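Local coordinates for protein ACDH-11, isoform b (PDB 4Y9J) that belongs to the acyl-CoA dehydrogenase family by fold and sequence and binds flavin-adenine dinucleotide together with the ligand UCC, at residues M311-R316 / M394-T399; V451-V456 / H526-I531. One frame throughout, in Å; residues are numbered along the deposited sequence. Where two conformers were deposited one is given.

In the fold
Both contacts join pairs of helices, and they follow one another along the chain: contact 1 pairs helices 304-338 and 389-419, and contact 2 then pairs helix 449-461 with helix 524-545. Their centres lie about 13 Å apart. Three of the four segments fall in the family's C-terminal domain range, whereas 526-531 belongs to the range that follows it, so contact 2 ties one helical region to the next. L397 of contact 1 packs on V456 and I531 of contact 2, and R316, in the conformer modelled, packs on L452. The two contacts also share UCC, which touches both, and the salt bridge from R396 to D455.

Contact 1 of 2, residues M311-R316 / M394-T399. With UCC (S-{(3S,5R,9R)-1-[(2R,3S,4R,5R)-5-(6-amino-9H-purin-9-yl)-4-hydroxy-3-(phosphonooxy)tetrahydrofuran-2-yl]-3,5,9-trihydroxy-8,8-dimethyl-3,5-dioxido-10,14-dioxo-2,4,6-trioxa-11,15-diaza-3lambda~5~,5lambda~5~-diphosphaheptadecan-17-yl} undecanethioate), chain F.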
loop_
_atom_site.group_PDB
_atom_site.type_symbol
_atom_site.label_atom_id
_atom_site.label_comp_id
_atom_site.label_asym_id
_atom_site.label_seq_id
_atom_site.Cartn_x
_atom_site.Cartn_y
_atom_site.Cartn_z
ATOM N N MET B 311 0.572 -24.575 -29.737
ATOM C CA MET B 311 0.643 -23.532 -28.789
ATOM C C MET B 311 1.937 -23.586 -28.034
ATOM O O MET B 311 2.551 -22.534 -27.782
ATOM C CB MET B 311 -0.568 -23.582 -27.849
ATOM C CG MET B 311 -0.496 -22.800 -26.597
ATOM S SD MET B 311 -0.977 -21.031 -26.699
ATOM C CE MET B 311 -2.772 -21.283 -26.500
ATOM N N LEU B 312 2.288 -24.753 -27.517
ATOM C CA LEU B 312 3.610 -24.889 -26.835
ATOM C C LEU B 312 4.752 -24.411 -27.770
ATOM O O LEU B 312 5.570 -23.569 -27.382
ATOM C CB LEU B 312 3.900 -26.337 -26.368
ATOM C CG LEU B 312 2.944 -27.014 -25.342
ATOM C CD1 LEU B 312 3.343 -28.507 -25.157
ATOM C CD2 LEU B 312 2.953 -26.217 -24.029
ATOM N N ASN B 313 4.811 -24.889 -29.001
ATOM C CA ASN B 313 5.885 -24.476 -29.844
ATOM C C ASN B 313 5.915 -23.024 -30.215
ATOM O O ASN B 313 7.000 -22.481 -30.257
ATOM C CB ASN B 313 5.881 -25.333 -31.071
ATOM C CG ASN B 313 6.320 -26.783 -30.731
ATOM O OD1 ASN B 313 7.100 -27.020 -29.747
ATOM N ND2 ASN B 313 5.811 -27.766 -31.502
ATOM N N ILE B 314 4.743 -22.385 -30.511
ATOM C CA ILE B 314 4.744 -20.955 -30.859
ATOM C C ILE B 314 5.098 -20.139 -29.693
ATOM O O ILE B 314 5.845 -19.173 -29.855
ATOM C CB ILE B 314 3.351 -20.484 -31.448
ATOM C CG1 ILE B 314 3.151 -21.041 -32.829
ATOM C CG2 ILE B 314 3.216 -18.949 -31.489
ATOM C CD1 ILE B 314 4.046 -20.439 -33.900
ATOM N N THR B 315 4.597 -20.502 -28.489
ATOM C CA THR B 315 4.868 -19.724 -27.356
ATOM C C THR B 315 6.355 -19.837 -26.978
ATOM O O THR B 315 6.935 -18.862 -26.488
ATOM C CB THR B 315 4.005 -20.041 -26.069
ATOM O OG1 THR B 315 4.194 -21.409 -25.658
ATOM C CG2 THR B 315 2.496 -19.752 -26.296
ATOM N N ARG B 316 6.933 -20.997 -27.193
ATOM C CA ARG B 316 8.380 -21.215 -26.934
ATOM C C ARG B 316 9.259 -20.312 -27.848
ATOM O O ARG B 316 10.202 -19.704 -27.391
ATOM C CB ARG B 316 8.711 -22.733 -27.041
ATOM C CG ARG B 316 8.092 -23.439 -25.826
ATOM C CD ARG B 316 8.222 -24.963 -25.752
ATOM N NE ARG B 316 7.528 -25.472 -24.593
ATOM C CZ ARG B 316 7.258 -26.743 -24.411
ATOM N NH1 ARG B 316 7.539 -27.595 -25.335
ATOM N NH2 ARG B 316 6.645 -27.181 -23.351
ATOM N N MET B 394 14.463 -29.697 -38.754
ATOM C CA MET B 394 15.138 -28.633 -38.042
ATOM C C MET B 394 14.164 -27.682 -37.330
ATOM O O MET B 394 14.502 -27.128 -36.268
ATOM C CB MET B 394 16.078 -27.855 -38.968
ATOM C CG MET B 394 17.328 -28.619 -39.360
ATOM S SD MET B 394 18.120 -29.386 -37.947
ATOM C CE MET B 394 17.434 -31.051 -37.991
ATOM N N LEU B 395 12.951 -27.509 -37.855
ATOM C CA LEU B 395 11.939 -26.711 -37.129
ATOM C C LEU B 395 11.561 -27.384 -35.836
ATOM O O LEU B 395 11.483 -26.736 -34.806
ATOM C CB LEU B 395 10.661 -26.523 -37.952
ATOM C CG LEU B 395 9.487 -25.749 -37.350
ATOM C CD1 LEU B 395 9.856 -24.388 -36.740
ATOM C CD2 LEU B 395 8.392 -25.628 -38.395
ATOM N N ARG B 396 11.378 -28.694 -35.865
ATOM C CA ARG B 396 10.937 -29.401 -34.656
ATOM C C ARG B 396 12.020 -29.439 -33.592
ATOM O O ARG B 396 11.720 -29.307 -32.377
ATOM C CB ARG B 396 10.488 -30.828 -35.011
ATOM C CG ARG B 396 10.069 -31.640 -33.778
ATOM C CD ARG B 396 8.800 -31.172 -33.080
ATOM N NE ARG B 396 8.493 -31.962 -31.890
ATOM C CZ ARG B 396 8.841 -31.637 -30.630
ATOM N NH1 ARG B 396 9.472 -30.486 -30.338
ATOM N NH2 ARG B 396 8.517 -32.474 -29.642
ATOM N N LEU B 397 13.264 -29.549 -34.057
ATOM C CA LEU B 397 14.444 -29.585 -33.186
ATOM C C LEU B 397 14.793 -28.198 -32.606
ATOM O O LEU B 397 15.077 -28.060 -31.394
ATOM C CB LEU B 397 15.654 -30.092 -33.954
ATOM C CG LEU B 397 16.953 -30.037 -33.170
ATOM C CD1 LEU B 397 16.821 -30.956 -31.958
ATOM C CD2 LEU B 397 18.143 -30.394 -34.044
ATOM N N ILE B 398 14.813 -27.182 -33.464
ATOM C CA ILE B 398 15.251 -25.848 -33.069
ATOM C C ILE B 398 14.384 -25.155 -32.009
ATOM O O ILE B 398 14.883 -24.395 -31.220
ATOM C CB ILE B 398 15.494 -24.942 -34.282
ATOM C CG1 ILE B 398 16.457 -23.814 -33.918
ATOM C CG2 ILE B 398 14.202 -24.362 -34.809
ATOM C CD1 ILE B 398 16.840 -22.975 -35.104
ATOM N N THR B 399 13.095 -25.439 -31.984
ATOM C CA THR B 399 12.185 -24.728 -31.164
ATOM C C THR B 399 12.534 -24.927 -29.684
ATOM O O THR B 399 12.759 -23.926 -28.954
ATOM C CB THR B 399 10.744 -25.140 -31.523
ATOM O OG1 THR B 399 10.452 -24.579 -32.785
ATOM C CG2 THR B 399 9.807 -24.520 -30.569
HETATM O OA1 UCC F . 3.770 -21.556 -18.885
HETATM C CA1 UCC F . 2.709 -21.269 -19.563
HETATM C CA2 UCC F . 2.191 -19.891 -19.993
HETATM C CA3 UCC F . 3.108 -18.709 -19.955
HETATM C CA4 UCC F . 2.926 -17.789 -21.209
HETATM C CA5 UCC F . 4.185 -17.867 -22.084
HETATM C CA6 UCC F . 4.582 -16.524 -22.589
HETATM C CA7 UCC F . 5.828 -16.593 -23.457
HETATM C CA8 UCC F . 5.812 -15.190 -23.915
HETATM C CA9 UCC F . 7.005 -14.399 -23.899
HETATM C C10 UCC F . 6.967 -13.276 -22.964
HETATM C C11 UCC F . 8.094 -13.640 -22.009
HETATM S S UCC F . 1.581 -22.374 -20.114
HETATM C CP1 UCC F . 2.086 -24.051 -19.574
HETATM C CP2 UCC F . 3.400 -24.528 -20.114
HETATM N NP1 UCC F . 3.615 -25.971 -19.885
HETATM C CP3 UCC F . 4.596 -26.561 -20.570
HETATM O OP1 UCC F . 5.404 -25.962 -21.281
HETATM C CP4 UCC F . 4.657 -28.073 -20.506
HETATM C CP5 UCC F . 6.078 -28.506 -20.116
HETATM N NP2 UCC F . 6.046 -29.953 -20.279
HETATM C CP6 UCC F . 6.228 -30.587 -21.436
HETATM O OP2 UCC F . 6.553 -30.021 -22.471
HETATM C CP8 UCC F . 6.125 -32.096 -21.352
HETATM O OP3 UCC F . 7.233 -32.682 -22.101
HETATM C CPB UCC F . 4.923 -32.728 -22.014
HETATM C CP7 UCC F . 4.482 -32.230 -23.398
HETATM C CP9 UCC F . 3.752 -31.942 -21.277
HETATM C CPA UCC F . 4.523 -34.102 -21.432
HETATM O O7 UCC F . 3.326 -34.580 -22.095
HETATM P P2 UCC F . 2.974 -36.162 -22.089
HETATM O O21 UCC F . 1.646 -36.402 -22.789
HETATM O O22 UCC F . 3.313 -36.669 -20.680
HETATM O O6 UCC F . 4.210 -36.706 -22.997
HETATM P P1 UCC F . 4.163 -37.444 -24.408
HETATM O O11 UCC F . 3.393 -38.755 -24.367
HETATM O O12 UCC F . 5.607 -37.452 -24.815
HETATM O "O5'" UCC F . 3.332 -36.304 -25.299
HETATM C "C5'" UCC F . 2.058 -36.641 -25.900
HETATM C "C4'" UCC F . 2.041 -36.330 -27.409
HETATM C "C3'" UCC F . 3.104 -37.131 -28.156
HETATM O "O3'" UCC F . 2.560 -37.344 -29.434
HETATM P P3 UCC F . 2.203 -38.786 -29.971
HETATM O O33 UCC F . 1.563 -38.476 -31.306
HETATM O O32 UCC F . 1.132 -39.286 -29.029
HETATM O O31 UCC F . 3.561 -39.532 -29.978
HETATM C "C2'" UCC F . 4.314 -36.215 -28.279
HETATM O "O2'" UCC F . 5.086 -36.381 -29.467
HETATM O "O4'" UCC F . 2.361 -34.939 -27.625
HETATM C "C1'" UCC F . 3.564 -34.881 -28.382
HETATM N N9 UCC F . 4.337 -33.685 -28.018
HETATM C C4 UCC F . 4.748 -32.809 -28.929
HETATM N N3 UCC F . 4.582 -32.653 -30.264
HETATM C C8 UCC F . 4.786 -33.354 -26.784
HETATM N N7 UCC F . 5.474 -32.201 -26.873
HETATM C C5 UCC F . 5.482 -31.802 -28.165
HETATM C C6 UCC F . 5.991 -30.635 -28.933
HETATM N N6 UCC F . 6.679 -29.664 -28.281
HETATM N N1 UCC F . 5.804 -30.628 -30.292
HETATM C C2 UCC F . 5.123 -31.610 -30.918
#
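N313 meets T399, the pair whose CA atoms lie nearest between 311-316 and 394-399, and the methyl CG2 of T399 carries the packing. It lies 3.5 Å from the backbone O of N313 and also reaches CB of R316. Threonine suits the place because its methyl, anti to the backbone N, faces the neighbouring helix while its OG1 lies near the carbonyl of L395 in its own helix. This tight patch is small: the axes of the two segments stay 10.6 Å apart and cross at 63°, and no hydrogen bond joins them directly.

The rest of the contact is bridged by UCC, for OD1 of N313 and NH1 of R396 come no closer than 4.2 Å and both residues meet its adenine. The two segments thereby form one wall of the ligand pocket in the all-helical C-terminal domain of the acyl-CoA dehydrogenase fold. Asparagine fits because its flat amide carries both a C=O and an NH2: OD1 accepts from N6 at 3.1 Å, and ND2 donates to N1. R396 lies flat and nearly parallel over the base, N1 facing its centre 3.2 Å from the guanidinium plane; a bend at chi2 (68°) brings the group there, and a salt bridge with D455 steadies it. R316 serves the other arm of the ligand. In the conformer modelled here, one of two, its extended chain lets NH2 donate to OP1 at 2.7 Å and OP2 at 3.0 Å; the other may differ. CB of L312 lies over one face of that guanidinium, and its CD2 touches OP1. N313 and R396 remain partly exposed, in contrast to the buried T399 and R316.

Contact 2 of 2, residues V451-V456 / H526-I531; sequences VLSLDV and HIAFTI. With UCC (S-{(3S,5R,9R)-1-[(2R,3S,4R,5R)-5-(6-amino-9H-purin-9-yl)-4-hydroxy-3-(phosphonooxy)tetrahydrofuran-2-yl]-3,5,9-trihydroxy-8,8-dimethyl-3,5-dioxido-10,14-dioxo-2,4,6-trioxa-11,15-diaza-3lambda~5~,5lambda~5~-diphosphaheptadecan-17-yl} undecanethioate), chain F.
A528 faces S453 and V456 across the crossing of helices 449-461 and 524-545, and apolar contact dominates. CB of A528 stands 4.1 Å from CG2 of V456, and the smallness of alanine lets the backbones come close, with the CA atoms of S453 and A528 5.7 Å apart. Farther along, V456 and I531 lie alongside each other with their side chains running antiparallel, CG1 of the valine meeting CD1 of the isoleucine at 4.2 Å. With CG1 anti to the backbone N (chi1 172°), the two branches of V456 divide the work, one to each partner. The segments cross at 74°, which keeps the shared patch short.

The polar group at the interface is satisfied within its own helix. OG of S453 lies 3.8 Å from the methyl CB of A528 but is hydrogen-bonded to the carbonyl of T449, so a small hydroxyl can be buried here.

Ligand contacts lie on the other flank of 451-456. V451 lays CG1 near NP2 of UCC and also touches the flavin-adenine dinucleotide, while D455 forms a salt bridge from OD1 to NH1 of R458, besides the one it shares with R396. The helix is thus two-sided: D455 on the ligand side probably orients the two arginines, while V456 and S453, its hydroxyl already satisfied, join the following helical region through van der Waals packing.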
loop_
_atom_site.group_PDB
_atom_site.type_symbol
_atom_site.label_atom_id
_atom_site.label_comp_id
_atom_site.label_asym_id
_atom_site.label_seq_id
_atom_site.Cartn_x
_atom_site.Cartn_y
_atom_site.Cartn_z
ATOM N N VAL B 451 13.351 -29.696 -18.751
ATOM C CA VAL B 451 12.167 -30.323 -19.321
ATOM C C VAL B 451 12.238 -30.167 -20.818
ATOM O O VAL B 451 11.906 -31.087 -21.539
ATOM C CB VAL B 451 10.875 -29.726 -18.696
ATOM C CG1 VAL B 451 9.613 -30.019 -19.515
ATOM C CG2 VAL B 451 10.727 -30.203 -17.246
ATOM N N LEU B 452 12.666 -29.009 -21.299
ATOM C CA LEU B 452 12.865 -28.839 -22.741
ATOM C C LEU B 452 14.046 -29.622 -23.278
ATOM O O LEU B 452 14.057 -30.040 -24.477
ATOM C CB LEU B 452 12.952 -27.374 -23.135
ATOM C CG LEU B 452 11.642 -26.598 -22.924
ATOM C CD1 LEU B 452 11.785 -25.181 -23.456
ATOM C CD2 LEU B 452 10.436 -27.244 -23.567
ATOM N N SER B 453 15.078 -29.800 -22.469
ATOM C CA SER B 453 16.189 -30.677 -22.879
ATOM C C SER B 453 15.692 -32.117 -23.092
ATOM O O SER B 453 16.155 -32.799 -23.995
ATOM C CB SER B 453 17.346 -30.625 -21.870
ATOM O OG SER B 453 17.954 -29.338 -21.782
ATOM N N LEU B 454 14.712 -32.543 -22.294
ATOM C CA LEU B 454 14.080 -33.812 -22.486
ATOM C C LEU B 454 13.220 -33.852 -23.765
ATOM O O LEU B 454 13.140 -34.914 -24.396
ATOM C CB LEU B 454 13.243 -34.158 -21.288
ATOM C CG LEU B 454 14.070 -34.471 -20.058
ATOM C CD1 LEU B 454 13.142 -34.752 -18.917
ATOM C CD2 LEU B 454 14.939 -35.673 -20.259
ATOM N N ASP B 455 12.645 -32.725 -24.163
ATOM C CA ASP B 455 11.883 -32.620 -25.414
ATOM C C ASP B 455 12.838 -32.752 -26.559
ATOM O O ASP B 455 12.509 -33.384 -27.582
ATOM C CB ASP B 455 11.105 -31.310 -25.526
ATOM C CG ASP B 455 10.232 -31.240 -26.806
ATOM O OD1 ASP B 455 9.431 -32.186 -27.026
ATOM O OD2 ASP B 455 10.321 -30.261 -27.612
ATOM N N VAL B 456 14.035 -32.185 -26.425
ATOM C CA VAL B 456 15.018 -32.410 -27.470
ATOM C C VAL B 456 15.241 -33.932 -27.682
ATOM O O VAL B 456 15.383 -34.449 -28.840
ATOM C CB VAL B 456 16.334 -31.675 -27.153
ATOM C CG1 VAL B 456 17.398 -32.085 -28.147
ATOM C CG2 VAL B 456 16.148 -30.177 -27.217
ATOM N N HIS B 526 23.373 -30.965 -21.608
ATOM C CA HIS B 526 24.634 -30.848 -22.316
ATOM C C HIS B 526 24.461 -31.125 -23.823
ATOM O O HIS B 526 25.018 -30.439 -24.622
ATOM C CB HIS B 526 25.673 -31.776 -21.720
ATOM C CG HIS B 526 25.986 -31.496 -20.284
ATOM N ND1 HIS B 526 25.124 -31.810 -19.251
ATOM C CD2 HIS B 526 27.069 -30.939 -19.709
ATOM C CE1 HIS B 526 25.677 -31.454 -18.095
ATOM N NE2 HIS B 526 26.850 -30.915 -18.350
ATOM N N ILE B 527 23.666 -32.137 -24.168
ATOM C CA ILE B 527 23.312 -32.450 -25.561
ATOM C C ILE B 527 22.588 -31.243 -26.177
ATOM O O ILE B 527 23.036 -30.735 -27.218
ATOM C CB ILE B 527 22.441 -33.727 -25.650
ATOM C CG1 ILE B 527 23.251 -34.930 -25.206
ATOM C CG2 ILE B 527 21.843 -33.904 -27.068
ATOM C CD1 ILE B 527 22.486 -36.237 -25.058
ATOM N N ALA B 528 21.537 -30.733 -25.523
ATOM C CA ALA B 528 20.796 -29.608 -26.037
ATOM C C ALA B 528 21.664 -28.358 -26.250
ATOM O O ALA B 528 21.552 -27.696 -27.283
ATOM C CB ALA B 528 19.559 -29.319 -25.197
ATOM N N PHE B 529 22.529 -28.032 -25.281
ATOM C CA PHE B 529 23.407 -26.873 -25.394
ATOM C C PHE B 529 24.435 -27.023 -26.554
ATOM O O PHE B 529 24.822 -26.052 -27.189
ATOM C CB PHE B 529 24.185 -26.714 -24.098
ATOM C CG PHE B 529 23.497 -25.928 -22.996
ATOM C CD1 PHE B 529 22.140 -25.879 -22.838
ATOM C CD2 PHE B 529 24.298 -25.315 -21.990
ATOM C CE1 PHE B 529 21.525 -25.114 -21.832
ATOM C CE2 PHE B 529 23.680 -24.590 -20.951
ATOM C CZ PHE B 529 22.299 -24.486 -20.881
ATOM N N THR B 530 24.947 -28.233 -26.756
ATOM C CA THR B 530 25.897 -28.473 -27.842
ATOM C C THR B 530 25.241 -28.222 -29.182
ATOM O O THR B 530 25.834 -27.623 -30.050
ATOM C CB THR B 530 26.465 -29.878 -27.774
ATOM O OG1 THR B 530 27.099 -30.050 -26.504
ATOM C CG2 THR B 530 27.456 -30.099 -28.899
ATOM N N ILE B 531 24.004 -28.683 -29.322
ATOM C CA ILE B 531 23.221 -28.417 -30.525
ATOM C C ILE B 531 23.082 -26.888 -30.732
ATOM O O ILE B 531 23.395 -26.335 -31.862
ATOM C CB ILE B 531 21.868 -29.141 -30.480
ATOM C CG1 ILE B 531 22.117 -30.634 -30.565
ATOM C CG2 ILE B 531 20.973 -28.699 -31.668
ATOM C CD1 ILE B 531 20.924 -31.527 -30.319
HETATM O OA1 UCC F . 3.770 -21.556 -18.885
HETATM C CA1 UCC F . 2.709 -21.269 -19.563
HETATM C CA2 UCC F . 2.191 -19.891 -19.993
HETATM C CA3 UCC F . 3.108 -18.709 -19.955
HETATM C CA4 UCC F . 2.926 -17.789 -21.209
HETATM C CA5 UCC F . 4.185 -17.867 -22.084
HETATM C CA6 UCC F . 4.582 -16.524 -22.589
HETATM C CA7 UCC F . 5.828 -16.593 -23.457
HETATM C CA8 UCC F . 5.812 -15.190 -23.915
HETATM C CA9 UCC F . 7.005 -14.399 -23.899
HETATM C C10 UCC F . 6.967 -13.276 -22.964
HETATM C C11 UCC F . 8.094 -13.640 -22.009
HETATM S S UCC F . 1.581 -22.374 -20.114
HETATM C CP1 UCC F . 2.086 -24.051 -19.574
HETATM C CP2 UCC F . 3.400 -24.528 -20.114
HETATM N NP1 UCC F . 3.615 -25.971 -19.885
HETATM C CP3 UCC F . 4.596 -26.561 -20.570
HETATM O OP1 UCC F . 5.404 -25.962 -21.281
HETATM C CP4 UCC F . 4.657 -28.073 -20.506
HETATM C CP5 UCC F . 6.078 -28.506 -20.116
HETATM N NP2 UCC F . 6.046 -29.953 -20.279
HETATM C CP6 UCC F . 6.228 -30.587 -21.436
HETATM O OP2 UCC F . 6.553 -30.021 -22.471
HETATM C CP8 UCC F . 6.125 -32.096 -21.352
HETATM O OP3 UCC F . 7.233 -32.682 -22.101
HETATM C CPB UCC F . 4.923 -32.728 -22.014
HETATM C CP7 UCC F . 4.482 -32.230 -23.398
HETATM C CP9 UCC F . 3.752 -31.942 -21.277
HETATM C CPA UCC F . 4.523 -34.102 -21.432
HETATM O O7 UCC F . 3.326 -34.580 -22.095
HETATM P P2 UCC F . 2.974 -36.162 -22.089
HETATM O O21 UCC F . 1.646 -36.402 -22.789
HETATM O O22 UCC F . 3.313 -36.669 -20.680
HETATM O O6 UCC F . 4.210 -36.706 -22.997
HETATM P P1 UCC F . 4.163 -37.444 -24.408
HETATM O O11 UCC F . 3.393 -38.755 -24.367
HETATM O O12 UCC F . 5.607 -37.452 -24.815
HETATM O "O5'" UCC F . 3.332 -36.304 -25.299
HETATM C "C5'" UCC F . 2.058 -36.641 -25.900
HETATM C "C4'" UCC F . 2.041 -36.330 -27.409
HETATM C "C3'" UCC F . 3.104 -37.131 -28.156
HETATM O "O3'" UCC F . 2.560 -37.344 -29.434
HETATM P P3 UCC F . 2.203 -38.786 -29.971
HETATM O O33 UCC F . 1.563 -38.476 -31.306
HETATM O O32 UCC F . 1.132 -39.286 -29.029
HETATM O O31 UCC F . 3.561 -39.532 -29.978
HETATM C "C2'" UCC F . 4.314 -36.215 -28.279
HETATM O "O2'" UCC F . 5.086 -36.381 -29.467
HETATM O "O4'" UCC F . 2.361 -34.939 -27.625
HETATM C "C1'" UCC F . 3.564 -34.881 -28.382
HETATM N N9 UCC F . 4.337 -33.685 -28.018
HETATM C C4 UCC F . 4.748 -32.809 -28.929
HETATM N N3 UCC F . 4.582 -32.653 -30.264
HETATM C C8 UCC F . 4.786 -33.354 -26.784
HETATM N N7 UCC F . 5.474 -32.201 -26.873
HETATM C C5 UCC F . 5.482 -31.802 -28.165
HETATM C C6 UCC F . 5.991 -30.635 -28.933
HETATM N N6 UCC F . 6.679 -29.664 -28.281
HETATM N N1 UCC F . 5.804 -30.628 -30.292
HETATM C C2 UCC F . 5.123 -31.610 -30.918
#